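Local coordinates for beta-galactosidase (Geobacillus stearothermophilus, PDB 4OIF), which probably hydrolyses terminal non-reducing beta-D-galactose residues of beta-D-galactosides, working as a zinc-containing homotrimer of glycosyl hydrolase family 42, at residues V52-W55 and S56-P60; N238-V241 and P242-E245; E322-P325 and S326-W330. One frame throughout, in Å; residues are numbered along the deposited sequence.

Contact 1. Residues V52-W55 and S56-P60; sequences VFAW and SALEP
The single helical turn 55-58, which follows strand 47-50 of the TIM barrel, is closed by Trp55 and Glu59, four residues apart, and begins with Ala54 at its N-cap position. Ala54 O accepts from Leu58 N at 2.8 Å, the first i to i+4 bond of the turn. The next such bond is tighter, with Glu59 N 2.6 Å from Trp55 O, and Glu59 is also where the backbone leaves the helix. Leu58 CG rests on Ala54 O at 3.2 Å, while Trp69 of helix 68-79 touches both Ala54 and Leu58. A water links the entry to the turn: it donates to Phe53 O (2.7 Å) and weakly accepts from Ala57 N. The second subunit covers another flank, where its Ser197 OG bonds Ser56 N and its Trp196 meets the ring of Phe53.

The side chains of Trp55 and Glu59 run side by side, the indole and the carboxylate turned only 27° apart. Both start anti to the main-chain nitrogen (chi1 -160° for Trp55), which sends them down the same flank. Glu59 OE2 goes to Gly63 N, fixing the carboxylate's rotation, and its other oxygen faces the indole: Trp55 NE1 reaches Glu59 OE1 at 3.1 Å in an almost straight bond, the acceptor lying in the ring plane.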
ATOM      1  N   VAL A  52     -35.760   0.292   1.176  1.00  9.75           N
ATOM      2  CA  VAL A  52     -34.518  -0.495   1.171  1.00  8.68           C
ATOM      3  C   VAL A  52     -33.740  -0.328   2.485  1.00 12.63           C
ATOM      4  O   VAL A  52     -33.197  -1.291   3.033  1.00  5.65           O
ATOM      5  CB  VAL A  52     -33.606  -0.133  -0.025  1.00  8.07           C
ATOM      6  CG1 VAL A  52     -32.382  -1.029  -0.050  1.00  5.06           C
ATOM      7  CG2 VAL A  52     -34.360  -0.283  -1.325  1.00  4.31           C
ATOM      8  N   PHE A  53     -33.721   0.887   3.013  1.00 10.03           N
ATOM      9  CA  PHE A  53     -33.054   1.124   4.276  1.00  6.70           C
ATOM     10  C   PHE A  53     -33.992   1.783   5.270  1.00 13.66           C
ATOM     11  O   PHE A  53     -33.581   2.643   6.052  1.00 15.03           O
ATOM     12  CB  PHE A  53     -31.801   1.967   4.054  1.00  9.20           C
ATOM     13  CG  PHE A  53     -30.836   1.341   3.092  1.00 11.41           C
ATOM     14  CD1 PHE A  53     -30.064   0.253   3.481  1.00 13.73           C
ATOM     15  CD2 PHE A  53     -30.723   1.807   1.799  1.00 13.60           C
ATOM     16  CE1 PHE A  53     -29.177  -0.348   2.602  1.00 12.89           C
ATOM     17  CE2 PHE A  53     -29.838   1.211   0.911  1.00 21.63           C
ATOM     18  CZ  PHE A  53     -29.069   0.125   1.314  1.00 11.63           C
ATOM     19  N   ALA A  54     -35.247   1.340   5.269  1.00 15.06           N
ATOM     20  CA  ALA A  54     -36.297   2.015   6.031  1.00  8.21           C
ATOM     21  C   ALA A  54     -36.671   1.344   7.358  1.00 10.90           C
ATOM     22  O   ALA A  54     -37.688   1.703   7.963  1.00 13.97           O
ATOM     23  CB  ALA A  54     -37.525   2.151   5.170  1.00  8.44           C
ATOM     24  N   TRP A  55     -35.848   0.408   7.827  1.00 10.05           N
ATOM     25  CA  TRP A  55     -36.157  -0.320   9.056  1.00  8.78           C
ATOM     26  C   TRP A  55     -36.338   0.629  10.242  1.00 10.24           C
ATOM     27  O   TRP A  55     -37.329   0.561  10.981  1.00  7.90           O
ATOM     28  CB  TRP A  55     -35.064  -1.348   9.365  1.00  5.91           C
ATOM     29  CG  TRP A  55     -35.520  -2.448  10.310  1.00  8.45           C
ATOM     30  CD1 TRP A  55     -36.521  -2.375  11.236  1.00  5.23           C
ATOM     31  CD2 TRP A  55     -34.994  -3.782  10.400  1.00  8.43           C
ATOM     32  NE1 TRP A  55     -36.645  -3.571  11.904  1.00 10.74           N
ATOM     33  CE2 TRP A  55     -35.725  -4.454  11.405  1.00  5.97           C
ATOM     34  CE3 TRP A  55     -33.975  -4.470   9.730  1.00  6.39           C
ATOM     35  CZ2 TRP A  55     -35.472  -5.777  11.756  1.00  8.00           C
ATOM     36  CZ3 TRP A  55     -33.730  -5.788  10.078  1.00  9.13           C
ATOM     37  CH2 TRP A  55     -34.476  -6.428  11.081  1.00  4.98           C
ATOM     38  N   SER A  56     -35.377   1.523  10.408  1.00  7.45           N
ATOM     39  CA  SER A  56     -35.408   2.465  11.506  1.00  5.75           C
ATOM     40  C   SER A  56     -36.611   3.407  11.388  1.00 10.18           C
ATOM     41  O   SER A  56     -37.077   3.941  12.387  1.00  9.04           O
ATOM     42  CB  SER A  56     -34.092   3.244  11.548  1.00 10.52           C
ATOM     43  OG  SER A  56     -34.214   4.426  12.302  1.00 20.27           O
ATOM     44  N   ALA A  57     -37.122   3.601  10.174  1.00 10.27           N
ATOM     45  CA  ALA A  57     -38.305   4.435   9.982  1.00  8.67           C
ATOM     46  C   ALA A  57     -39.577   3.639  10.223  1.00 12.32           C
ATOM     47  O   ALA A  57     -40.608   4.200  10.584  1.00 12.47           O
ATOM     48  CB  ALA A  57     -38.322   5.031   8.580  1.00  8.77           C
ATOM     49  N   LEU A  58     -39.497   2.332   9.995  1.00  7.20           N
ATOM     50  CA  LEU A  58     -40.634   1.443  10.169  1.00  7.51           C
ATOM     51  C   LEU A  58     -40.755   0.988  11.622  1.00 14.68           C
ATOM     52  O   LEU A  58     -41.854   0.817  12.145  1.00  9.46           O
ATOM     53  CB  LEU A  58     -40.498   0.227   9.253  1.00  7.28           C
ATOM     54  CG  LEU A  58     -40.637   0.547   7.770  1.00  7.52           C
ATOM     55  CD1 LEU A  58     -40.245  -0.650   6.923  1.00  6.49           C
ATOM     56  CD2 LEU A  58     -42.076   0.942   7.510  1.00 10.32           C
ATOM     57  N   GLU A  59     -39.616   0.784  12.272  1.00  8.82           N
ATOM     58  CA  GLU A  59     -39.612   0.341  13.658  1.00  8.10           C
ATOM     59  C   GLU A  59     -38.567   1.158  14.412  1.00  5.83           C
ATOM     60  O   GLU A  59     -37.464   0.688  14.680  1.00  5.13           O
ATOM     61  CB  GLU A  59     -39.330  -1.166  13.737  1.00  9.43           C
ATOM     62  CG  GLU A  59     -39.565  -1.807  15.100  1.00 10.34           C
ATOM     63  CD  GLU A  59     -39.325  -3.321  15.100  1.00 13.26           C
ATOM     64  OE1 GLU A  59     -38.857  -3.855  14.073  1.00  7.63           O
ATOM     65  OE2 GLU A  59     -39.600  -3.971  16.134  1.00 13.42           O
ATOM     66  N   PRO A  60     -38.912   2.408  14.733  1.00  7.30           N
ATOM     67  CA  PRO A  60     -37.977   3.348  15.351  1.00  9.45           C
ATOM     68  C   PRO A  60     -37.411   2.820  16.668  1.00 13.09           C
ATOM     69  O   PRO A  60     -36.229   2.998  16.959  1.00  5.93           O
ATOM     70  CB  PRO A  60     -38.838   4.598  15.563  1.00  5.46           C
ATOM     71  CG  PRO A  60     -40.221   4.142  15.448  1.00  6.30           C
ATOM     72  CD  PRO A  60     -40.209   3.042  14.470  1.00  7.15           C
TER
HETATM   73  O   HOH W   1     -34.703   3.820   8.215  1.00 11.31           O

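Contact 2. Residues N238-V241 and P242-E245; sequences NEIV and PLRE
Across the join between 238-241 and 242-245 the helix keeps its turn through Arg244 N to Ile240 O at 2.9 Å and Glu245 N to Val241 O at 3.0 Å, but it is kinked just before, at Pro242, whose nitrogen has no hydrogen to give. Pro242 CD faces the preceding turn instead, 3.2 Å from Glu239 O, and the proline packs on Gln134, Asn137 and Arg138 of helix 127-144. A glycine in place of Pro242 would probably open a gap against that helix and take away the ring that stiffens the bend.

On one flank Val241 and Glu245 point the same way, with Val241 CG1 3.7 Å from Glu245 OE2. On another, Ile240 CG2 meets Leu243 CD2 at 4.2 Å. The chain of Arg244 bends at chi2 (-54°), bringing its NE to 4.3 Å from Ile240 CD1, and its guanidinium forms a salt bridge with Asp279. Glu239 is buried and gripped at both oxygens, OE1 by Ser90 and Tyr159, OE2 by Thr88 and Asn137. The break at Pro242 is a proline kink near the C-terminal end of helix 218-246, one of the long helices around the TIM barrel.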
ATOM      1  N   ASN A 238     -34.908 -17.680   4.282  1.00  7.51           N
ATOM      2  CA  ASN A 238     -35.523 -17.330   5.536  1.00 12.48           C
ATOM      3  C   ASN A 238     -36.290 -16.025   5.444  1.00  9.57           C
ATOM      4  O   ASN A 238     -37.409 -15.929   5.955  1.00  6.71           O
ATOM      5  CB  ASN A 238     -34.501 -17.222   6.650  1.00  9.79           C
ATOM      6  CG  ASN A 238     -35.157 -16.977   7.975  1.00  8.66           C
ATOM      7  OD1 ASN A 238     -35.686 -17.906   8.575  1.00 14.25           O
ATOM      8  ND2 ASN A 238     -35.155 -15.726   8.432  1.00  6.87           N
ATOM      9  N   GLU A 239     -35.675 -15.026   4.811  1.00 11.42           N
ATOM     10  CA  GLU A 239     -36.338 -13.740   4.580  1.00 11.36           C
ATOM     11  C   GLU A 239     -37.658 -13.927   3.840  1.00  9.89           C
ATOM     12  O   GLU A 239     -38.669 -13.351   4.219  1.00  7.51           O
ATOM     13  CB  GLU A 239     -35.456 -12.780   3.770  1.00  6.55           C
ATOM     14  CG  GLU A 239     -34.426 -12.005   4.567  1.00  7.57           C
ATOM     15  CD  GLU A 239     -34.273 -10.579   4.067  1.00  9.01           C
ATOM     16  OE1 GLU A 239     -33.166 -10.200   3.634  1.00  5.82           O
ATOM     17  OE2 GLU A 239     -35.272  -9.836   4.092  1.00 11.28           O
ATOM     18  N   ILE A 240     -37.646 -14.728   2.781  1.00  5.87           N
ATOM     19  CA  ILE A 240     -38.781 -14.736   1.877  1.00  9.15           C
ATOM     20  C   ILE A 240     -39.890 -15.694   2.264  1.00 16.27           C
ATOM     21  O   ILE A 240     -40.920 -15.717   1.593  1.00 10.68           O
ATOM     22  CB  ILE A 240     -38.365 -15.083   0.459  1.00  7.25           C
ATOM     23  CG1 ILE A 240     -37.909 -16.544   0.396  1.00 12.19           C
ATOM     24  CG2 ILE A 240     -37.293 -14.104  -0.032  1.00 11.02           C
ATOM     25  CD1 ILE A 240     -37.605 -17.055  -1.011  1.00  5.39           C
ATOM     26  N   VAL A 241     -39.702 -16.494   3.313  1.00 12.02           N
ATOM     27  CA  VAL A 241     -40.823 -17.353   3.737  1.00 19.12           C
ATOM     28  C   VAL A 241     -42.223 -16.661   3.749  1.00 14.19           C
ATOM     29  O   VAL A 241     -43.165 -17.137   3.088  1.00 12.98           O
ATOM     30  CB  VAL A 241     -40.557 -17.973   5.124  1.00 13.47           C
ATOM     31  CG1 VAL A 241     -41.852 -18.530   5.712  1.00 10.01           C
ATOM     32  CG2 VAL A 241     -39.509 -19.059   5.004  1.00  8.37           C
ATOM     33  N   PRO A 242     -42.362 -15.521   4.453  1.00 19.47           N
ATOM     34  CA  PRO A 242     -43.705 -14.917   4.485  1.00 10.02           C
ATOM     35  C   PRO A 242     -44.099 -14.276   3.159  1.00 14.66           C
ATOM     36  O   PRO A 242     -45.278 -14.089   2.864  1.00 13.19           O
ATOM     37  CB  PRO A 242     -43.584 -13.850   5.572  1.00 11.91           C
ATOM     38  CG  PRO A 242     -42.144 -13.446   5.522  1.00 20.37           C
ATOM     39  CD  PRO A 242     -41.382 -14.715   5.208  1.00 12.11           C
ATOM     40  N   LEU A 243     -43.103 -13.927   2.363  1.00 10.39           N
ATOM     41  CA  LEU A 243     -43.379 -13.379   1.053  1.00 12.48           C
ATOM     42  C   LEU A 243     -44.021 -14.459   0.181  1.00 11.17           C
ATOM     43  O   LEU A 243     -44.935 -14.187  -0.587  1.00 14.97           O
ATOM     44  CB  LEU A 243     -42.098 -12.834   0.420  1.00 12.73           C
ATOM     45  CG  LEU A 243     -41.699 -11.392   0.740  1.00  9.27           C
ATOM     46  CD1 LEU A 243     -41.818 -11.036   2.217  1.00  4.33           C
ATOM     47  CD2 LEU A 243     -40.288 -11.139   0.245  1.00  3.02           C
ATOM     48  N   ARG A 244     -43.559 -15.693   0.313  1.00 11.19           N
ATOM     49  CA  ARG A 244     -44.165 -16.780  -0.449  1.00 16.98           C
ATOM     50  C   ARG A 244     -45.531 -17.129   0.111  1.00 22.54           C
ATOM     51  O   ARG A 244     -46.473 -17.378  -0.650  1.00 12.88           O
ATOM     52  CB  ARG A 244     -43.284 -18.023  -0.447  1.00  9.91           C
ATOM     53  CG  ARG A 244     -41.964 -17.862  -1.186  1.00 13.56           C
ATOM     54  CD  ARG A 244     -42.171 -17.369  -2.605  1.00 16.13           C
ATOM     55  NE  ARG A 244     -41.045 -17.736  -3.464  1.00 18.66           N
ATOM     56  CZ  ARG A 244     -40.830 -17.225  -4.671  1.00 20.41           C
ATOM     57  NH1 ARG A 244     -41.654 -16.309  -5.177  1.00 12.92           N
ATOM     58  NH2 ARG A 244     -39.776 -17.621  -5.365  1.00 23.99           N
ATOM     59  N   GLU A 245     -45.642 -17.165   1.440  1.00 12.44           N
ATOM     60  CA  GLU A 245     -46.934 -17.502   2.031  1.00 16.38           C
ATOM     61  C   GLU A 245     -48.014 -16.501   1.637  1.00 23.21           C
ATOM     62  O   GLU A 245     -49.082 -16.873   1.161  1.00 17.47           O
ATOM     63  CB  GLU A 245     -46.851 -17.563   3.555  1.00 25.18           C
ATOM     64  CG  GLU A 245     -46.168 -18.793   4.105  1.00 32.21           C
ATOM     65  CD  GLU A 245     -46.137 -18.806   5.625  1.00 48.87           C
ATOM     66  OE1 GLU A 245     -46.924 -18.048   6.256  1.00 30.08           O
ATOM     67  OE2 GLU A 245     -45.319 -19.576   6.180  1.00 47.16           O
TER

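Contact 3. Residues E322-P325 and S326-W330; sequences ECTP and SLVNW
Thr324 OG1 is held from two directions, giving its proton to Leu327 O at 2.5 Å and accepting from Ser326 N at 3.2 Å. The second bond is fairly straight, at 161°, and joins a threonine hydroxyl to the amide two residues on, which makes this an ST turn. In the first, the hydroxyl stands well above the plane of the Leu327 carbonyl instead of meeting a lone pair. A chi1 of 176° carries the Thr324 hydroxyl to the side facing Ser326 N and Leu327 O, while the methyl takes the more hindered site between nitrogen and carbonyl. Donating once and accepting once, the buried oxygen ties the chain on either side of Pro325 into one tight bend.

The methyl carries the apolar half of the contact: Thr324 CG2 meets Val328 CG1 at 3.7 Å, the two side chains crossing at about a right angle. The other methyl of the valine, Val328 CG2, lies 3.9 Å above the plane of the Trp330 ring, toward its rim, and Trp330 is predicted to bind substrate. Val328 also packs on Tyr286, whose hydroxyl bonds OE1 of Glu322, the predicted nucleophile; OE2 of Glu322 bonds a glycerol, probably from the crystallisation liquor, though such molecules often mark pockets.

Running on from strand 319-322 of the barrel, the loop is tied by Lys337 NZ to Thr324 O, and it leans on helix 386-399, where Pro325 packs on Val387 and Val391 and Ser326 on Val387.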
ATOM      1  N   GLU A 322     -30.443  -0.782 -10.644  1.00 13.41           N
ATOM      2  CA  GLU A 322     -29.762   0.474 -10.385  1.00 16.11           C
ATOM      3  C   GLU A 322     -28.817   0.866 -11.516  1.00 23.91           C
ATOM      4  O   GLU A 322     -28.161   0.019 -12.128  1.00 16.84           O
ATOM      5  CB  GLU A 322     -28.979   0.401  -9.072  1.00 15.12           C
ATOM      6  CG  GLU A 322     -29.815   0.167  -7.818  1.00 20.22           C
ATOM      7  CD  GLU A 322     -28.947  -0.143  -6.608  1.00 27.37           C
ATOM      8  OE1 GLU A 322     -27.705  -0.092  -6.763  1.00 17.81           O
ATOM      9  OE2 GLU A 322     -29.497  -0.435  -5.517  1.00 22.12           O
ATOM     10  N   CYS A 323     -28.782   2.166 -11.787  1.00 16.72           N
ATOM     11  CA  CYS A 323     -27.690   2.824 -12.502  1.00 15.97           C
ATOM     12  C   CYS A 323     -27.786   4.297 -12.108  1.00 21.04           C
ATOM     13  O   CYS A 323     -28.768   4.700 -11.480  1.00 18.28           O
ATOM     14  CB  CYS A 323     -27.782   2.623 -14.021  1.00 17.60           C
ATOM     15  SG  CYS A 323     -29.195   3.403 -14.845  1.00 17.91           S
ATOM     16  N   THR A 324     -26.773   5.095 -12.426  1.00 15.06           N
ATOM     17  CA  THR A 324     -26.850   6.523 -12.111  1.00 23.19           C
ATOM     18  C   THR A 324     -27.186   7.303 -13.375  1.00 13.49           C
ATOM     19  O   THR A 324     -26.662   7.007 -14.451  1.00 20.52           O
ATOM     20  CB  THR A 324     -25.528   7.070 -11.452  1.00 14.19           C
ATOM     21  OG1 THR A 324     -25.617   8.491 -11.254  1.00 12.49           O
ATOM     22  CG2 THR A 324     -24.315   6.759 -12.280  1.00  7.00           C
ATOM     23  N   PRO A 325     -28.099   8.280 -13.253  1.00 21.43           N
ATOM     24  CA  PRO A 325     -28.467   9.184 -14.351  1.00 20.43           C
ATOM     25  C   PRO A 325     -27.382  10.229 -14.611  1.00 13.56           C
ATOM     26  O   PRO A 325     -27.469  10.997 -15.565  1.00 18.57           O
ATOM     27  CB  PRO A 325     -29.760   9.843 -13.849  1.00 16.24           C
ATOM     28  CG  PRO A 325     -29.652   9.793 -12.355  1.00 11.91           C
ATOM     29  CD  PRO A 325     -28.894   8.528 -12.032  1.00 17.35           C
ATOM     30  N   SER A 326     -26.360  10.253 -13.766  1.00 20.95           N
ATOM     31  CA  SER A 326     -25.297  11.242 -13.909  1.00 17.13           C
ATOM     32  C   SER A 326     -23.956  10.687 -13.416  1.00 12.97           C
ATOM     33  O   SER A 326     -23.187  10.123 -14.204  1.00 12.29           O
ATOM     34  CB  SER A 326     -25.666  12.539 -13.164  1.00 10.97           C
ATOM     35  OG  SER A 326     -25.908  12.308 -11.783  1.00 12.98           O
ATOM     36  N   LEU A 327     -23.694  10.820 -12.117  1.00 13.65           N
ATOM     37  CA  LEU A 327     -22.405  10.406 -11.550  1.00 12.25           C
ATOM     38  C   LEU A 327     -22.626   9.587 -10.270  1.00 13.29           C
ATOM     39  O   LEU A 327     -23.762   9.465  -9.812  1.00 13.44           O
ATOM     40  CB  LEU A 327     -21.504  11.643 -11.321  1.00 11.52           C
ATOM     41  CG  LEU A 327     -21.842  12.849 -10.415  1.00 13.13           C
ATOM     42  CD1 LEU A 327     -23.254  12.846  -9.874  1.00  8.40           C
ATOM     43  CD2 LEU A 327     -20.959  12.848  -9.237  1.00 37.77           C
ATOM     44  N   VAL A 328     -21.564   8.977  -9.734  1.00 11.24           N
ATOM     45  CA  VAL A 328     -21.649   8.324  -8.429  1.00 17.03           C
ATOM     46  C   VAL A 328     -20.791   9.072  -7.400  1.00 11.92           C
ATOM     47  O   VAL A 328     -20.266  10.145  -7.687  1.00 12.99           O
ATOM     48  CB  VAL A 328     -21.218   6.850  -8.483  1.00 15.13           C
ATOM     49  CG1 VAL A 328     -22.106   6.073  -9.443  1.00 12.16           C
ATOM     50  CG2 VAL A 328     -19.752   6.737  -8.871  1.00 12.40           C
ATOM     51  N   ASN A 329     -20.645   8.509  -6.205  1.00 13.69           N
ATOM     52  CA  ASN A 329     -19.982   9.228  -5.114  1.00 14.72           C
ATOM     53  C   ASN A 329     -18.683   8.575  -4.686  1.00 14.55           C
ATOM     54  O   ASN A 329     -17.809   9.221  -4.110  1.00 17.64           O
ATOM     55  CB  ASN A 329     -20.907   9.317  -3.896  1.00 19.02           C
ATOM     56  CG  ASN A 329     -21.272   7.941  -3.344  1.00 18.64           C
ATOM     57  OD1 ASN A 329     -21.822   7.102  -4.058  1.00 19.93           O
ATOM     58  ND2 ASN A 329     -20.938   7.697  -2.080  1.00 14.54           N
ATOM     59  N   TRP A 330     -18.568   7.286  -4.981  1.00 15.11           N
ATOM     60  CA  TRP A 330     -17.549   6.433  -4.379  1.00 16.09           C
ATOM     61  C   TRP A 330     -16.410   6.080  -5.318  1.00 16.18           C
ATOM     62  O   TRP A 330     -15.543   5.293  -4.951  1.00 17.33           O
ATOM     63  CB  TRP A 330     -18.192   5.145  -3.870  1.00 10.22           C
ATOM     64  CG  TRP A 330     -19.007   4.443  -4.916  1.00 17.89           C
ATOM     65  CD1 TRP A 330     -20.289   4.747  -5.306  1.00 18.98           C
ATOM     66  CD2 TRP A 330     -18.599   3.329  -5.718  1.00 20.19           C
ATOM     67  NE1 TRP A 330     -20.699   3.888  -6.297  1.00 15.88           N
ATOM     68  CE2 TRP A 330     -19.684   3.004  -6.565  1.00 16.33           C
ATOM     69  CE3 TRP A 330     -17.426   2.569  -5.798  1.00 17.33           C
ATOM     70  CZ2 TRP A 330     -19.628   1.954  -7.477  1.00 18.85           C
ATOM     71  CZ3 TRP A 330     -17.374   1.521  -6.706  1.00 12.61           C
ATOM     72  CH2 TRP A 330     -18.465   1.228  -7.536  1.00 20.66           C
TER

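In the fold
All three contacts lie within the TIM-barrel region, in series along the chain. Contact 1 follows strand 47-50, contact 2 sits near the end of helix 218-246 just ahead of strand 252-259, and contact 3 follows strand 319-322; these strands belong to one curled sheet. Their centres lie about 19 Å (1 and 2), 24 Å (1 and 3) and 31 Å (2 and 3) apart. Contact 3 contains the predicted nucleophile, Val52 and Phe53 of contact 1 touch Asn157, a predicted substrate residue, and the Glu239 side chain of contact 2 comes within about 8 Å of its side chain. Contacts 1 and 3 meet a second subunit, which suggests that the subunit interface lies close to the catalytic region.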